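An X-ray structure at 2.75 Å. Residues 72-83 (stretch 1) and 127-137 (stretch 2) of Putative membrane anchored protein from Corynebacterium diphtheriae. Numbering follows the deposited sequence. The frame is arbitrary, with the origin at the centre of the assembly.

Stretch 1 72-83: KDISVSNDNLSG
Stretch 2 (127-137) SLEGNSLRISA

Two strands of one chain, 74-77 and 132-137, lie side by side and run antiparallel, their axes 163° apart and 4.4 Å at closest approach; the stretches bury 677 Å² between them. Phi/psi values stay extended, for example -122/117 at Ile 74, -130/121 at Val 76 and -107/127 at Leu 133 and Ile 135. Ile 74 pairs with Ile 135 (CA-CA 5.3 Å) and Val 76 with Leu 133 (CA-CA 5.2 Å), both hydrogen-bonded pairs: Ile 74 N to Ile 135 O is 2.9 Å, Ile 135 N to Ile 74 O 3.0 Å, and Val 76 N to Leu 133 O and Leu 133 N to Val 76 O 2.9 Å each, all nearly linear. Between and beyond them, Ser 75 faces Arg 134 (CA-CA 4.5 Å) and Ser 77 faces Ser 132 (CA-CA 4.1 Å) without backbone bonds.

Three residues cover the most surface. Asn 131 (chi1 t, phi/psi -101/-39) precedes the second strand, and its O accepts a weak 3.4 Å hydrogen bond from Asn 78 N, extending the ladder past Ser 77. Leu 81 (chi1 m, chi2 t) lies in the 3-10 segment 79-81, where its N bonds Asn 78 O at 3.1 Å. Its CA-to-CB bond points toward stretch 2: CD1 sits 3.4 Å from Asn 131 O and 3.9 Å from Leu 133 CB, while CB lies 4.2 Å from Leu 128 CD1. Leu 133 (t, p) shares an apolar sheet face with Ile 74, Val 76 and Ile 135. Here Val 76 CG2 (chi1 m) reaches within 4.2 Å of Leu 133 CB, and Ile 74 CG1 (chi1 p) within 3.8 Å of Ile 135 CB.

The other face is polar: Ser 77 OG and Ser 132 OG, both chi1 m, hydrogen-bond at 2.9 Å.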

# COMPACT_ATOMS: atom_id res chain seq x y z
N LYS B 72 31.58 23.79 -6.93
CA LYS B 72 32.99 23.70 -7.24
C LYS B 72 33.56 25.10 -7.48
O LYS B 72 32.95 25.94 -8.17
CB LYS B 72 33.19 22.80 -8.47
CG LYS B 72 34.58 22.20 -8.63
CD LYS B 72 34.72 20.84 -7.94
CE LYS B 72 36.03 20.21 -8.35
NZ LYS B 72 36.64 19.49 -7.22
N ASP B 73 34.72 25.36 -6.87
CA ASP B 73 35.42 26.64 -7.01
C ASP B 73 35.41 27.07 -8.46
O ASP B 73 35.50 26.24 -9.36
CB ASP B 73 36.88 26.51 -6.58
CG ASP B 73 37.05 25.95 -5.18
OD1 ASP B 73 36.37 24.96 -4.83
OD2 ASP B 73 37.90 26.50 -4.44
N ILE B 74 35.30 28.37 -8.69
CA ILE B 74 35.51 28.89 -10.04
C ILE B 74 36.64 29.92 -10.06
O ILE B 74 36.57 30.96 -9.40
CB ILE B 74 34.21 29.36 -10.72
CG1 ILE B 74 33.51 30.46 -9.92
CG2 ILE B 74 33.26 28.16 -10.88
CD1 ILE B 74 32.26 31.04 -10.63
N SER B 75 37.70 29.59 -10.80
CA SER B 75 38.94 30.37 -10.84
C SER B 75 39.12 31.01 -12.21
O SER B 75 39.14 30.33 -13.23
CB SER B 75 40.14 29.47 -10.52
OG SER B 75 41.36 30.18 -10.69
N VAL B 76 39.25 32.34 -12.22
CA VAL B 76 39.42 33.10 -13.47
C VAL B 76 40.60 34.11 -13.48
O VAL B 76 40.66 35.02 -12.65
CB VAL B 76 38.10 33.80 -13.92
CG1 VAL B 76 37.07 32.74 -14.35
CG2 VAL B 76 37.54 34.72 -12.83
N SER B 77 41.52 33.92 -14.42
CA SER B 77 42.57 34.91 -14.65
C SER B 77 42.06 35.96 -15.62
O SER B 77 41.63 35.64 -16.72
CB SER B 77 43.84 34.26 -15.18
OG SER B 77 44.62 33.72 -14.13
N ASN B 78 42.08 37.22 -15.19
CA ASN B 78 41.67 38.33 -16.05
C ASN B 78 42.54 39.56 -15.80
O ASN B 78 42.73 39.97 -14.66
CB ASN B 78 40.19 38.64 -15.83
CG ASN B 78 39.59 39.48 -16.94
OD1 ASN B 78 39.87 39.30 -18.10
ND2 ASN B 78 38.73 40.39 -16.57
N ASP B 79 43.08 40.14 -16.87
CA ASP B 79 43.92 41.33 -16.79
C ASP B 79 43.18 42.53 -16.21
O ASP B 79 43.79 43.45 -15.68
CB ASP B 79 44.49 41.68 -18.17
CG ASP B 79 45.91 41.18 -18.38
OD1 ASP B 79 46.40 40.36 -17.58
OD2 ASP B 79 46.54 41.61 -19.37
N ASN B 80 41.85 42.51 -16.33
CA ASN B 80 41.01 43.56 -15.76
C ASN B 80 41.01 43.62 -14.24
O ASN B 80 40.35 44.48 -13.65
CB ASN B 80 39.59 43.38 -16.27
CG ASN B 80 39.35 44.09 -17.56
OD1 ASN B 80 39.34 45.32 -17.61
ND2 ASN B 80 39.18 43.32 -18.63
N LEU B 81 41.74 42.70 -13.62
CA LEU B 81 41.87 42.63 -12.15
C LEU B 81 43.29 43.00 -11.64
O LEU B 81 43.53 43.05 -10.44
CB LEU B 81 41.47 41.24 -11.65
CG LEU B 81 40.23 40.57 -12.27
CD1 LEU B 81 40.31 39.04 -12.11
CD2 LEU B 81 38.91 41.11 -11.72
N SER B 82 44.21 43.24 -12.57
CA SER B 82 45.57 43.66 -12.21
C SER B 82 45.51 44.91 -11.32
O SER B 82 44.75 45.85 -11.59
CB SER B 82 46.41 43.93 -13.47
N GLY B 83 46.30 44.89 -10.25
CA GLY B 83 46.53 46.07 -9.42
C GLY B 83 45.72 46.21 -8.14
O GLY B 83 46.02 47.09 -7.33
N SER B 127 38.01 35.85 -3.11
CA SER B 127 39.36 36.29 -2.78
C SER B 127 40.19 36.49 -4.05
O SER B 127 40.06 35.72 -5.02
CB SER B 127 40.05 35.31 -1.83
OG SER B 127 40.04 33.99 -2.36
N LEU B 128 41.04 37.51 -4.03
CA LEU B 128 41.84 37.88 -5.19
C LEU B 128 43.31 37.55 -4.97
O LEU B 128 43.90 38.00 -3.99
CB LEU B 128 41.68 39.37 -5.47
CG LEU B 128 42.20 39.89 -6.80
CD1 LEU B 128 41.57 39.16 -7.99
CD2 LEU B 128 41.96 41.39 -6.89
N GLU B 129 43.90 36.78 -5.89
CA GLU B 129 45.31 36.35 -5.78
C GLU B 129 46.17 36.82 -6.98
O GLU B 129 46.78 35.99 -7.66
CB GLU B 129 45.42 34.82 -5.60
CG GLU B 129 44.98 34.27 -4.22
CD GLU B 129 43.51 33.83 -4.16
OE1 GLU B 129 42.70 34.24 -5.02
OE2 GLU B 129 43.16 33.05 -3.24
N GLY B 130 46.21 38.13 -7.21
CA GLY B 130 47.07 38.73 -8.25
C GLY B 130 46.36 39.00 -9.57
O GLY B 130 45.81 40.08 -9.78
N ASN B 131 46.40 38.01 -10.46
CA ASN B 131 45.65 38.04 -11.72
C ASN B 131 44.39 37.19 -11.57
O ASN B 131 43.32 37.55 -12.05
CB ASN B 131 46.53 37.50 -12.86
CG ASN B 131 45.98 37.84 -14.25
OD1 ASN B 131 45.54 38.96 -14.52
ND2 ASN B 131 46.01 36.86 -15.15
N SER B 132 44.55 36.07 -10.87
CA SER B 132 43.50 35.09 -10.68
C SER B 132 42.52 35.45 -9.56
O SER B 132 42.91 35.79 -8.43
CB SER B 132 44.12 33.72 -10.40
OG SER B 132 45.18 33.45 -11.31
N LEU B 133 41.23 35.39 -9.88
CA LEU B 133 40.16 35.53 -8.89
C LEU B 133 39.53 34.17 -8.62
O LEU B 133 39.12 33.48 -9.57
CB LEU B 133 39.10 36.51 -9.38
CG LEU B 133 37.87 36.79 -8.52
CD1 LEU B 133 38.20 37.58 -7.27
CD2 LEU B 133 36.84 37.54 -9.35
N ARG B 134 39.45 33.77 -7.35
CA ARG B 134 38.74 32.54 -6.96
C ARG B 134 37.44 32.85 -6.23
O ARG B 134 37.43 33.53 -5.20
CB ARG B 134 39.63 31.58 -6.14
N ILE B 135 36.34 32.36 -6.80
CA ILE B 135 35.05 32.41 -6.13
C ILE B 135 34.71 31.01 -5.65
O ILE B 135 34.76 30.06 -6.44
CB ILE B 135 33.97 32.95 -7.07
CG1 ILE B 135 34.08 34.48 -7.16
CG2 ILE B 135 32.59 32.56 -6.60
CD1 ILE B 135 33.74 35.08 -8.53
N SER B 136 34.38 30.88 -4.36
CA SER B 136 33.97 29.60 -3.79
C SER B 136 32.72 29.72 -2.92
O SER B 136 32.29 30.82 -2.55
CB SER B 136 35.11 28.98 -2.97
OG SER B 136 35.43 29.81 -1.87
N ALA B 137 32.13 28.57 -2.60
CA ALA B 137 31.02 28.50 -1.65
C ALA B 137 31.12 27.28 -0.76
O ALA B 137 31.30 26.16 -1.24
CB ALA B 137 29.70 28.52 -2.38